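Local coordinates for cell death abnormality protein 2 (Caenorhabditis elegans, PDB 3QWX) that acts as a CRK-family signalling adaptor required for cell migration and for engulfment of cell corpses, here represented by its SH2 and first SH3 domains, at residues Pro17-Ser20 with Arg21-His25; His25-Leu28 with Gly29-Gln32; Gly81-Ala85 with Asn86-Pro90; Asn97-Met101 with Arg102-Glu106. One frame throughout, in Å; residues are numbered along the deposited sequence.

Contact 1: residues Pro17-Ser20 with Arg21-His25; sequences PGMS and REEAH. With SO4 (sulfate ion), chain B.
Arg21 opens the helix directly after Ser20 and reaches from there to a bound sulfate. Its CG is anti to the backbone N (chi1 -176°) and the chain runs extended. That carries the guanidinium away from the loop. Arg21 NH1 donates to sulfate O3 at 2.8 Å, and the sulfate sits at the edge of the guanidinium, in its plane. Glu22 bends at chi2, which brings Glu22 OE1 back to 3.8 Å from Ser20 OG. Glu23 supplies the capping bond: Glu23 N donates to Ser20 OG at 3.1 Å, making Ser20 the N-cap. The helix N terminus thus has a side-chain acceptor for one of its first amides. The Glu23 side chain crosses that of Met19 at about a right angle, with Glu23 OE1 3.7 Å from Met19 CG. Ala24 N closes the first helical turn with a nearly straight bond to Ser20 O (3.0 Å, 173°). Ala24 CB packs on Met19 SD at 3.7 Å. His25 continues the helix, and its ring meets that of His64. The sulfate is also held by Arg41, Ser43 and Ser44, consistent with the phosphotyrosine pocket of SH2 domains, where an arginine of the first helix joins one of the central sheet. The loop and helix lie against strand 37-42: Met19 of the loop touches Leu39, while Arg21 and Ala24 of the helix touch Arg41. Arg21 and His25 also reach strand 62-69.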
loop_
_atom_site.group_PDB
_atom_site.type_symbol
_atom_site.label_atom_id
_atom_site.label_comp_id
_atom_site.label_asym_id
_atom_site.label_seq_id
_atom_site.Cartn_x
_atom_site.Cartn_y
_atom_site.Cartn_z
ATOM N N PRO A 17 -1.640 -5.593 1.955
ATOM C CA PRO A 17 -2.522 -6.763 2.062
ATOM C C PRO A 17 -2.605 -7.353 3.480
ATOM O O PRO A 17 -3.667 -7.841 3.870
ATOM C CB PRO A 17 -1.889 -7.775 1.098
ATOM C CG PRO A 17 -0.986 -6.986 0.213
ATOM C CD PRO A 17 -0.532 -5.805 1.007
ATOM N N GLY A 18 -1.525 -7.302 4.249
ATOM C CA GLY A 18 -1.563 -7.868 5.592
ATOM C C GLY A 18 -2.176 -7.002 6.686
ATOM O O GLY A 18 -2.507 -7.491 7.772
ATOM N N MET A 19 -2.355 -5.717 6.398
ATOM C CA MET A 19 -2.676 -4.728 7.430
ATOM C C MET A 19 -4.162 -4.619 7.780
ATOM O O MET A 19 -5.026 -4.600 6.894
ATOM C CB MET A 19 -2.151 -3.365 6.979
ATOM C CG MET A 19 -2.053 -2.320 8.063
ATOM S SD MET A 19 -1.494 -0.774 7.333
ATOM C CE MET A 19 0.252 -1.112 7.098
ATOM N N SER A 20 -4.459 -4.524 9.078
ATOM C CA SER A 20 -5.836 -4.349 9.517
ATOM C C SER A 20 -6.192 -2.873 9.560
ATOM O O SER A 20 -5.312 -2.010 9.492
ATOM C CB SER A 20 -6.052 -4.967 10.906
ATOM O OG SER A 20 -5.315 -4.271 11.900
ATOM N N ARG A 21 -7.486 -2.593 9.689
ATOM C CA ARG A 21 -7.963 -1.243 9.920
ATOM C C ARG A 21 -7.271 -0.636 11.139
ATOM O O ARG A 21 -6.834 0.515 11.120
ATOM C CB ARG A 21 -9.474 -1.251 10.123
ATOM C CG ARG A 21 -10.073 0.133 10.280
ATOM C CD ARG A 21 -11.564 0.093 10.571
ATOM N NE ARG A 21 -12.091 1.427 10.853
ATOM C CZ ARG A 21 -12.915 2.088 10.043
ATOM N NH1 ARG A 21 -13.313 1.526 8.909
ATOM N NH2 ARG A 21 -13.348 3.301 10.366
ATOM N N GLU A 22 -7.168 -1.425 12.201
ATOM C CA GLU A 22 -6.606 -0.950 13.458
ATOM C C GLU A 22 -5.119 -0.616 13.345
ATOM O O GLU A 22 -4.648 0.381 13.917
ATOM C CB GLU A 22 -6.857 -1.967 14.576
ATOM C CG GLU A 22 -8.325 -2.067 15.001
ATOM C CD GLU A 22 -9.231 -2.711 13.945
ATOM O OE1 GLU A 22 -8.797 -3.689 13.285
ATOM O OE2 GLU A 22 -10.388 -2.247 13.793
ATOM N N GLU A 23 -4.376 -1.442 12.616
ATOM C CA GLU A 23 -2.964 -1.153 12.436
ATOM C C GLU A 23 -2.756 0.094 11.582
ATOM O O GLU A 23 -1.940 0.956 11.918
ATOM C CB GLU A 23 -2.189 -2.332 11.853
ATOM C CG GLU A 23 -0.689 -2.064 11.918
ATOM C CD GLU A 23 0.170 -3.157 11.329
ATOM O OE1 GLU A 23 -0.377 -4.152 10.796
ATOM O OE2 GLU A 23 1.410 -3.001 11.398
ATOM N N ALA A 24 -3.489 0.183 10.477
ATOM C CA ALA A 24 -3.451 1.379 9.621
ATOM C C ALA A 24 -3.753 2.665 10.384
ATOM O O ALA A 24 -3.096 3.689 10.191
ATOM C CB ALA A 24 -4.419 1.224 8.443
ATOM N N HIS A 25 -4.774 2.619 11.230
ATOM C CA HIS A 25 -5.192 3.794 11.987
ATOM C C HIS A 25 -4.070 4.236 12.926
ATOM O O HIS A 25 -3.756 5.425 13.049
ATOM C CB HIS A 25 -6.449 3.465 12.800
ATOM C CG HIS A 25 -7.302 4.655 13.106
ATOM N ND1 HIS A 25 -6.883 5.690 13.915
ATOM C CD2 HIS A 25 -8.557 4.972 12.713
ATOM C CE1 HIS A 25 -7.840 6.590 14.006
ATOM N NE2 HIS A 25 -8.865 6.183 13.277
HETATM S S SO4 B . -12.705 -1.891 7.118
HETATM O O1 SO4 B . -11.521 -2.722 6.910
HETATM O O2 SO4 B . -13.384 -2.333 8.332
HETATM O O3 SO4 B . -12.351 -0.482 7.268
HETATM O O4 SO4 B . -13.578 -2.021 5.960
#

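Contact 2: residues His25-Leu28 with Gly29-Gln32; sequences HKLL and GEPQ
The carboxylate of Glu30 lies beside the last turn of the helix, and a water joins its OE1 to Leu27 O. The water donates to both oxygens, at 2.6 Å from Glu30 OE1 and 2.6 Å from Leu27 O. Gln32 NE2 approaches Glu30 OE1 on its anti side, 25° out of the carboxylate plane, and donates at 3.1 Å. Seen from Gln32, the acceptor lies in the amide plane. Two donors therefore grip OE1, which should fix the rotation of the carboxylate. Glu30 CG is anti to the carbonyl carbon (chi1 -67°), and this lays the methylene against the helix end, 3.2 Å from Lys26 O. Lys26 NZ stays 5.3 Å from Glu30 OE2, so the opposite charges are near but form no salt bridge. Gly29 N is shared by His25 O (2.9 Å) and Lys26 O (3.2 Å). Glu30 N reaches Leu27 O at 3.4 Å. Leu28 turns to the sheet and packs on Leu39. Arg54 NH1 takes up the carbonyl oxygens of Leu28 and Glu30. The closing backbone bonds are weak, those of Gly29 N because they are bent and that of Glu30 N because it is long. The water, Gln32 and Arg54 supply donors to carbonyl and carboxylate oxygens near the end of the helix.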
loop_
_atom_site.group_PDB
_atom_site.type_symbol
_atom_site.label_atom_id
_atom_site.label_comp_id
_atom_site.label_asym_id
_atom_site.label_seq_id
_atom_site.Cartn_x
_atom_site.Cartn_y
_atom_site.Cartn_z
ATOM N N HIS A 25 -4.774 2.619 11.230
ATOM C CA HIS A 25 -5.192 3.794 11.987
ATOM C C HIS A 25 -4.070 4.236 12.926
ATOM O O HIS A 25 -3.756 5.425 13.049
ATOM C CB HIS A 25 -6.449 3.465 12.800
ATOM C CG HIS A 25 -7.302 4.655 13.106
ATOM N ND1 HIS A 25 -6.883 5.690 13.915
ATOM C CD2 HIS A 25 -8.557 4.972 12.713
ATOM C CE1 HIS A 25 -7.840 6.590 14.006
ATOM N NE2 HIS A 25 -8.865 6.183 13.277
ATOM N N LYS A 26 -3.485 3.264 13.610
ATOM C CA LYS A 26 -2.357 3.527 14.487
ATOM C C LYS A 26 -1.174 4.116 13.714
ATOM O O LYS A 26 -0.637 5.145 14.101
ATOM C CB LYS A 26 -1.930 2.244 15.204
ATOM C CG LYS A 26 -0.769 2.431 16.174
ATOM C CD LYS A 26 -0.058 1.107 16.442
ATOM C CE LYS A 26 1.218 1.308 17.252
ATOM N NZ LYS A 26 1.777 0.014 17.770
ATOM N N LEU A 27 -0.764 3.464 12.626
ATOM C CA LEU A 27 0.387 3.939 11.857
ATOM C C LEU A 27 0.170 5.354 11.302
ATOM O O LEU A 27 1.031 6.223 11.438
ATOM C CB LEU A 27 0.729 2.961 10.725
ATOM C CG LEU A 27 1.199 1.571 11.160
ATOM C CD1 LEU A 27 1.531 0.696 9.948
ATOM C CD2 LEU A 27 2.399 1.663 12.109
ATOM N N LEU A 28 -0.982 5.584 10.678
ATOM C CA LEU A 28 -1.260 6.882 10.071
ATOM C C LEU A 28 -1.591 7.957 11.109
ATOM O O LEU A 28 -1.512 9.156 10.818
ATOM C CB LEU A 28 -2.348 6.765 8.992
ATOM C CG LEU A 28 -1.838 6.210 7.651
ATOM C CD1 LEU A 28 -2.979 5.893 6.717
ATOM C CD2 LEU A 28 -0.879 7.182 6.961
ATOM N N GLY A 29 -1.928 7.525 12.324
ATOM C CA GLY A 29 -2.220 8.441 13.410
ATOM C C GLY A 29 -1.012 8.908 14.214
ATOM O O GLY A 29 -1.136 9.792 15.069
ATOM N N GLU A 30 0.155 8.323 13.944
ATOM C CA GLU A 30 1.377 8.690 14.662
ATOM C C GLU A 30 1.711 10.178 14.456
ATOM O O GLU A 30 1.429 10.743 13.397
ATOM C CB GLU A 30 2.537 7.747 14.282
ATOM C CG GLU A 30 2.302 6.315 14.782
ATOM C CD GLU A 30 3.477 5.379 14.565
ATOM O OE1 GLU A 30 4.329 5.648 13.694
ATOM O OE2 GLU A 30 3.540 4.358 15.277
ATOM N N PRO A 31 2.281 10.828 15.486
ATOM C CA PRO A 31 2.435 12.296 15.495
ATOM C C PRO A 31 3.258 12.842 14.339
ATOM O O PRO A 31 2.982 13.948 13.877
ATOM C CB PRO A 31 3.153 12.572 16.825
ATOM C CG PRO A 31 2.817 11.405 17.684
ATOM C CD PRO A 31 2.703 10.218 16.757
ATOM N N GLN A 32 4.255 12.092 13.879
ATOM C CA GLN A 32 5.154 12.592 12.830
ATOM C C GLN A 32 4.604 12.427 11.396
ATOM O O GLN A 32 5.206 12.889 10.424
ATOM C CB GLN A 32 6.529 11.923 12.951
ATOM C CG GLN A 32 6.611 10.505 12.386
ATOM C CD GLN A 32 5.847 9.468 13.202
ATOM O OE1 GLN A 32 5.438 9.722 14.327
ATOM N NE2 GLN A 32 5.645 8.293 12.619
HETATM O O HOH W 1 3.559 5.849 11.196
#

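Contact 3: residues Gly81-Ala85 with Asn86-Pro90; sequences GVKIA and NQSFP
Lys83 runs over the neighbouring strand, next to Gln87 and Ser88. Lys83 CB is 3.7 Å from Gln87 O. Lys83 CG, anti to the backbone N (chi1 -166°), comes closer to Gln87 O, at 3.2 Å. Lys83 CD is 4.0 Å from Ser88 OG and also comes near Asn86 CA. The chain bends at chi3, and CE and NZ leave the hairpin. The side chain also touches Glu68 on the adjoining strand 62-69. Val82, Ile84, Gln87 and Phe89 point to the other face of the sheet. Four backbone bonds tie the strands. Val82 N and Phe89 O pair at 2.9 Å, and Phe89 N and Val82 O at 2.7 Å, both nearly along the C=O axis. Ile84 N meets Gln87 O in the carbonyl plane, at 3.0 Å. The return bond, Gln87 N to Ile84 O, is also 3.0 Å, but the donor sits above the carbonyl plane. Ala85 and Asn86 make a two-residue turn close to type II', with Ala85 at positive phi. The chemistry is divided: backbone bonds set the register, the Lys83 methylenes lie along the partner strand's backbone, making contact but no bond, and the apolar groups of the other face pack on Leu95 of helix 92-98 and on strand 62-69.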
loop_
_atom_site.group_PDB
_atom_site.type_symbol
_atom_site.label_atom_id
_atom_site.label_comp_id
_atom_site.label_asym_id
_atom_site.label_seq_id
_atom_site.Cartn_x
_atom_site.Cartn_y
_atom_site.Cartn_z
ATOM N N GLY A 81 -16.249 -0.657 -12.685
ATOM C CA GLY A 81 -15.787 0.608 -12.162
ATOM C C GLY A 81 -15.672 0.503 -10.657
ATOM O O GLY A 81 -15.803 -0.572 -10.068
ATOM N N VAL A 82 -15.455 1.641 -10.026
ATOM C CA VAL A 82 -15.140 1.675 -8.618
ATOM C C VAL A 82 -15.815 2.903 -8.008
ATOM O O VAL A 82 -16.038 3.906 -8.704
ATOM C CB VAL A 82 -13.611 1.707 -8.470
ATOM C CG1 VAL A 82 -13.168 2.831 -7.565
ATOM C CG2 VAL A 82 -13.069 0.328 -8.048
ATOM N N LYS A 83 -16.155 2.828 -6.724
ATOM C CA LYS A 83 -16.875 3.923 -6.070
ATOM C C LYS A 83 -16.353 4.221 -4.663
ATOM O O LYS A 83 -16.026 3.301 -3.909
ATOM C CB LYS A 83 -18.371 3.589 -6.011
ATOM C CG LYS A 83 -19.259 4.765 -5.671
ATOM C CD LYS A 83 -20.747 4.409 -5.768
ATOM C CE LYS A 83 -21.130 3.308 -4.790
ATOM N NZ LYS A 83 -22.597 3.029 -4.851
ATOM N N ILE A 84 -16.231 5.503 -4.320
ATOM C CA ILE A 84 -16.130 5.885 -2.906
ATOM C C ILE A 84 -17.346 6.705 -2.519
ATOM O O ILE A 84 -17.569 7.793 -3.061
ATOM C CB ILE A 84 -14.898 6.736 -2.561
ATOM C CG1 ILE A 84 -13.645 5.883 -2.443
ATOM C CG2 ILE A 84 -15.107 7.392 -1.194
ATOM C CD1 ILE A 84 -12.507 6.604 -1.724
ATOM N N ALA A 85 -18.116 6.190 -1.565
ATOM C CA ALA A 85 -19.389 6.799 -1.205
ATOM C C ALA A 85 -20.287 6.814 -2.431
ATOM O O ALA A 85 -20.681 5.765 -2.949
ATOM C CB ALA A 85 -19.182 8.223 -0.673
ATOM N N ASN A 86 -20.594 8.014 -2.907
ATOM C CA ASN A 86 -21.429 8.159 -4.086
ATOM C C ASN A 86 -20.697 8.859 -5.232
ATOM O O ASN A 86 -21.302 9.600 -6.004
ATOM C CB ASN A 86 -22.706 8.900 -3.718
ATOM C CG ASN A 86 -22.510 9.808 -2.528
ATOM O OD1 ASN A 86 -23.091 9.587 -1.464
ATOM N ND2 ASN A 86 -21.665 10.825 -2.691
ATOM N N GLN A 87 -19.391 8.619 -5.335
ATOM C CA GLN A 87 -18.629 9.084 -6.485
ATOM C C GLN A 87 -18.016 7.898 -7.219
ATOM O O GLN A 87 -17.285 7.097 -6.630
ATOM C CB GLN A 87 -17.538 10.056 -6.058
ATOM C CG GLN A 87 -18.048 11.295 -5.346
ATOM C CD GLN A 87 -16.914 12.154 -4.832
ATOM O OE1 GLN A 87 -16.106 12.659 -5.611
ATOM N NE2 GLN A 87 -16.838 12.315 -3.516
ATOM N N SER A 88 -18.316 7.794 -8.507
ATOM C CA SER A 88 -17.865 6.671 -9.314
ATOM C C SER A 88 -16.660 7.054 -10.145
ATOM O O SER A 88 -16.541 8.198 -10.591
ATOM C CB SER A 88 -18.999 6.175 -10.215
ATOM O OG SER A 88 -20.147 5.865 -9.438
ATOM N N PHE A 89 -15.760 6.090 -10.325
ATOM C CA PHE A 89 -14.563 6.266 -11.131
ATOM C C PHE A 89 -14.346 5.061 -12.022
ATOM O O PHE A 89 -14.735 3.954 -11.666
ATOM C CB PHE A 89 -13.346 6.526 -10.226
ATOM C CG PHE A 89 -13.490 7.767 -9.403
ATOM C CD1 PHE A 89 -13.994 7.704 -8.111
ATOM C CD2 PHE A 89 -13.191 9.006 -9.947
ATOM C CE1 PHE A 89 -14.167 8.865 -7.359
ATOM C CE2 PHE A 89 -13.355 10.172 -9.202
ATOM C CZ PHE A 89 -13.839 10.098 -7.903
ATOM N N PRO A 90 -13.736 5.273 -13.203
ATOM C CA PRO A 90 -13.540 4.161 -14.141
ATOM C C PRO A 90 -12.640 3.082 -13.553
ATOM O O PRO A 90 -12.839 1.895 -13.817
ATOM C CB PRO A 90 -12.852 4.829 -15.333
ATOM C CG PRO A 90 -13.305 6.245 -15.277
ATOM C CD PRO A 90 -13.385 6.570 -13.806
#

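Contact 4: residues Asn97-Met101 with Arg102-Glu106; sequences NHFKM and RVLTE
The Phe99 ring is held between His98 and Leu104. Leu104 CD2 makes a CH-pi contact over one face, 3.5 Å from the Phe99 ring centroid. His98 CD2 lies over the centre of the opposite face. Phe99 has CG anti to its carbonyl carbon, which sets the ring across the leucine, and the two side chains meet at about a right angle. The ring edge turns to backbone oxygens: Phe99 CE1 is 3.4 Å from Val103 O, and Phe99 CD1 is 3.5 Å from Arg102 O. Such oxygens suit the slightly positive ring hydrogens. His98 also reaches Arg102, with His98 NE2 3.9 Å from Arg102 CB and ring and guanidinium planes nearly perpendicular. Arg102 folds back on itself. Bends at chi2 (80°) and chi3 (-70°) carry NE to the preceding carbonyl, and Arg102 NE donates to Met101 O at 2.8 Å. The bond is nearly straight (169°). Met101 O lies in the guanidinium plane, while NE is tilted out of the carbonyl plane. Leu104 packs on Leu51 and Val53 of strand 49-54, which joins this loop to the SH2 sheet. Arg102 O also accepts from Ser108 OG. Two features mark the chain after helix 92-98: a buried aromatic ring gripped on both faces, and a surface arginine bound to the backbone beside it. Met101 O receives both Arg102 NE and a water that bridges to Arg102 NH1, and the positive guanidinium would probably polarise that carbonyl.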
loop_
_atom_site.group_PDB
_atom_site.type_symbol
_atom_site.label_atom_id
_atom_site.label_comp_id
_atom_site.label_asym_id
_atom_site.label_seq_id
_atom_site.Cartn_x
_atom_site.Cartn_y
_atom_site.Cartn_z
ATOM N N ASN A 97 -6.034 9.610 -8.467
ATOM C CA ASN A 97 -5.704 10.887 -9.104
ATOM C C ASN A 97 -6.684 11.984 -8.712
ATOM O O ASN A 97 -6.291 13.123 -8.413
ATOM C CB ASN A 97 -5.715 10.757 -10.622
ATOM C CG ASN A 97 -5.412 12.072 -11.310
ATOM O OD1 ASN A 97 -4.263 12.527 -11.316
ATOM N ND2 ASN A 97 -6.438 12.692 -11.889
ATOM N N HIS A 98 -7.968 11.642 -8.728
ATOM C CA HIS A 98 -9.015 12.622 -8.465
ATOM C C HIS A 98 -8.804 13.283 -7.100
ATOM O O HIS A 98 -9.018 14.483 -6.932
ATOM C CB HIS A 98 -10.393 11.948 -8.538
ATOM C CG HIS A 98 -11.536 12.861 -8.213
ATOM N ND1 HIS A 98 -12.139 13.663 -9.155
ATOM C CD2 HIS A 98 -12.186 13.096 -7.048
ATOM C CE1 HIS A 98 -13.113 14.353 -8.588
ATOM N NE2 HIS A 98 -13.165 14.024 -7.312
ATOM N N PHE A 99 -8.378 12.500 -6.116
ATOM C CA PHE A 99 -8.290 13.027 -4.756
ATOM C C PHE A 99 -6.919 13.629 -4.418
ATOM O O PHE A 99 -6.630 13.936 -3.269
ATOM C CB PHE A 99 -8.758 11.986 -3.729
ATOM C CG PHE A 99 -10.258 11.765 -3.744
ATOM C CD1 PHE A 99 -11.111 12.706 -3.196
ATOM C CD2 PHE A 99 -10.805 10.620 -4.309
ATOM C CE1 PHE A 99 -12.483 12.518 -3.199
ATOM C CE2 PHE A 99 -12.184 10.418 -4.331
ATOM C CZ PHE A 99 -13.024 11.368 -3.769
ATOM N N LYS A 100 -6.088 13.814 -5.437
ATOM C CA LYS A 100 -4.901 14.645 -5.302
ATOM C C LYS A 100 -5.302 16.111 -5.186
ATOM O O LYS A 100 -4.658 16.881 -4.478
ATOM C CB LYS A 100 -3.971 14.485 -6.509
ATOM C CG LYS A 100 -3.117 13.227 -6.528
ATOM C CD LYS A 100 -2.093 13.345 -7.649
ATOM C CE LYS A 100 -1.129 12.185 -7.682
ATOM N NZ LYS A 100 -0.131 12.374 -8.771
ATOM N N MET A 101 -6.364 16.489 -5.888
ATOM C CA MET A 101 -6.732 17.902 -6.038
ATOM C C MET A 101 -8.143 18.205 -5.555
ATOM O O MET A 101 -8.668 19.295 -5.795
ATOM C CB MET A 101 -6.590 18.355 -7.497
ATOM C CG MET A 101 -5.148 18.456 -7.999
ATOM S SD MET A 101 -4.119 19.617 -7.060
ATOM C CE MET A 101 -4.657 21.188 -7.747
ATOM N N ARG A 102 -8.760 17.226 -4.905
ATOM C CA ARG A 102 -10.088 17.368 -4.320
ATOM C C ARG A 102 -9.982 16.650 -2.973
ATOM O O ARG A 102 -9.272 15.645 -2.866
ATOM C CB ARG A 102 -11.129 16.678 -5.218
ATOM C CG ARG A 102 -12.429 17.439 -5.465
ATOM C CD ARG A 102 -12.296 18.524 -6.545
ATOM N NE ARG A 102 -11.470 19.658 -6.121
ATOM C CZ ARG A 102 -11.896 20.919 -6.008
ATOM N NH1 ARG A 102 -11.053 21.861 -5.624
ATOM N NH2 ARG A 102 -13.154 21.245 -6.281
ATOM N N VAL A 103 -10.654 17.151 -1.939
ATOM C CA VAL A 103 -10.555 16.491 -0.632
ATOM C C VAL A 103 -11.502 15.311 -0.501
ATOM O O VAL A 103 -12.546 15.251 -1.158
ATOM C CB VAL A 103 -10.829 17.443 0.559
ATOM C CG1 VAL A 103 -9.785 18.560 0.597
ATOM C CG2 VAL A 103 -12.259 17.984 0.486
ATOM N N LEU A 104 -11.122 14.373 0.361
ATOM C CA LEU A 104 -12.009 13.291 0.736
ATOM C C LEU A 104 -12.963 13.839 1.784
ATOM O O LEU A 104 -14.144 14.033 1.521
ATOM C CB LEU A 104 -11.202 12.101 1.263
ATOM C CG LEU A 104 -10.391 11.456 0.138
ATOM C CD1 LEU A 104 -9.040 10.908 0.610
ATOM C CD2 LEU A 104 -11.235 10.379 -0.527
ATOM N N THR A 105 -12.433 14.116 2.965
ATOM C CA THR A 105 -13.233 14.674 4.050
ATOM C C THR A 105 -12.644 16.015 4.447
ATOM O O THR A 105 -13.282 17.064 4.290
ATOM C CB THR A 105 -13.290 13.708 5.267
ATOM O OG1 THR A 105 -14.158 12.615 4.952
ATOM C CG2 THR A 105 -13.826 14.423 6.500
ATOM N N GLU A 106 -11.408 15.986 4.929
ATOM C CA GLU A 106 -10.707 17.208 5.292
ATOM C C GLU A 106 -9.441 17.445 4.476
ATOM O O GLU A 106 -8.947 18.565 4.429
ATOM C CB GLU A 106 -10.371 17.224 6.785
ATOM C CG GLU A 106 -11.585 17.284 7.711
ATOM C CD GLU A 106 -12.368 18.580 7.569
ATOM O OE1 GLU A 106 -11.762 19.607 7.211
ATOM O OE2 GLU A 106 -13.592 18.573 7.819
HETATM O O HOH W 2 -8.527 21.782 -5.307
#

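All four contacts join neighbouring segments, so they follow one another along the chain, and none crosses or encloses another. Contact 1 starts helix 21-29 after strand 15-16, and contact 2 ends it. They share His25, and Met19 CE of the first packs on Leu27 CD1 of the second at 3.6 Å. Contact 3 closes the hairpin of strands 82-84 and 87-89. Contact 4 covers the end of helix 92-98 and the loop toward strand 111-112. Contacts 3 and 4 touch, with Phe89 CE2 3.4 Å from His98 CG. Nearest atoms of contacts 1 and 2 stay about 10 Å or more from contacts 3 and 4. Together they mark both helices of the SH2 domain and the small hairpin before the second.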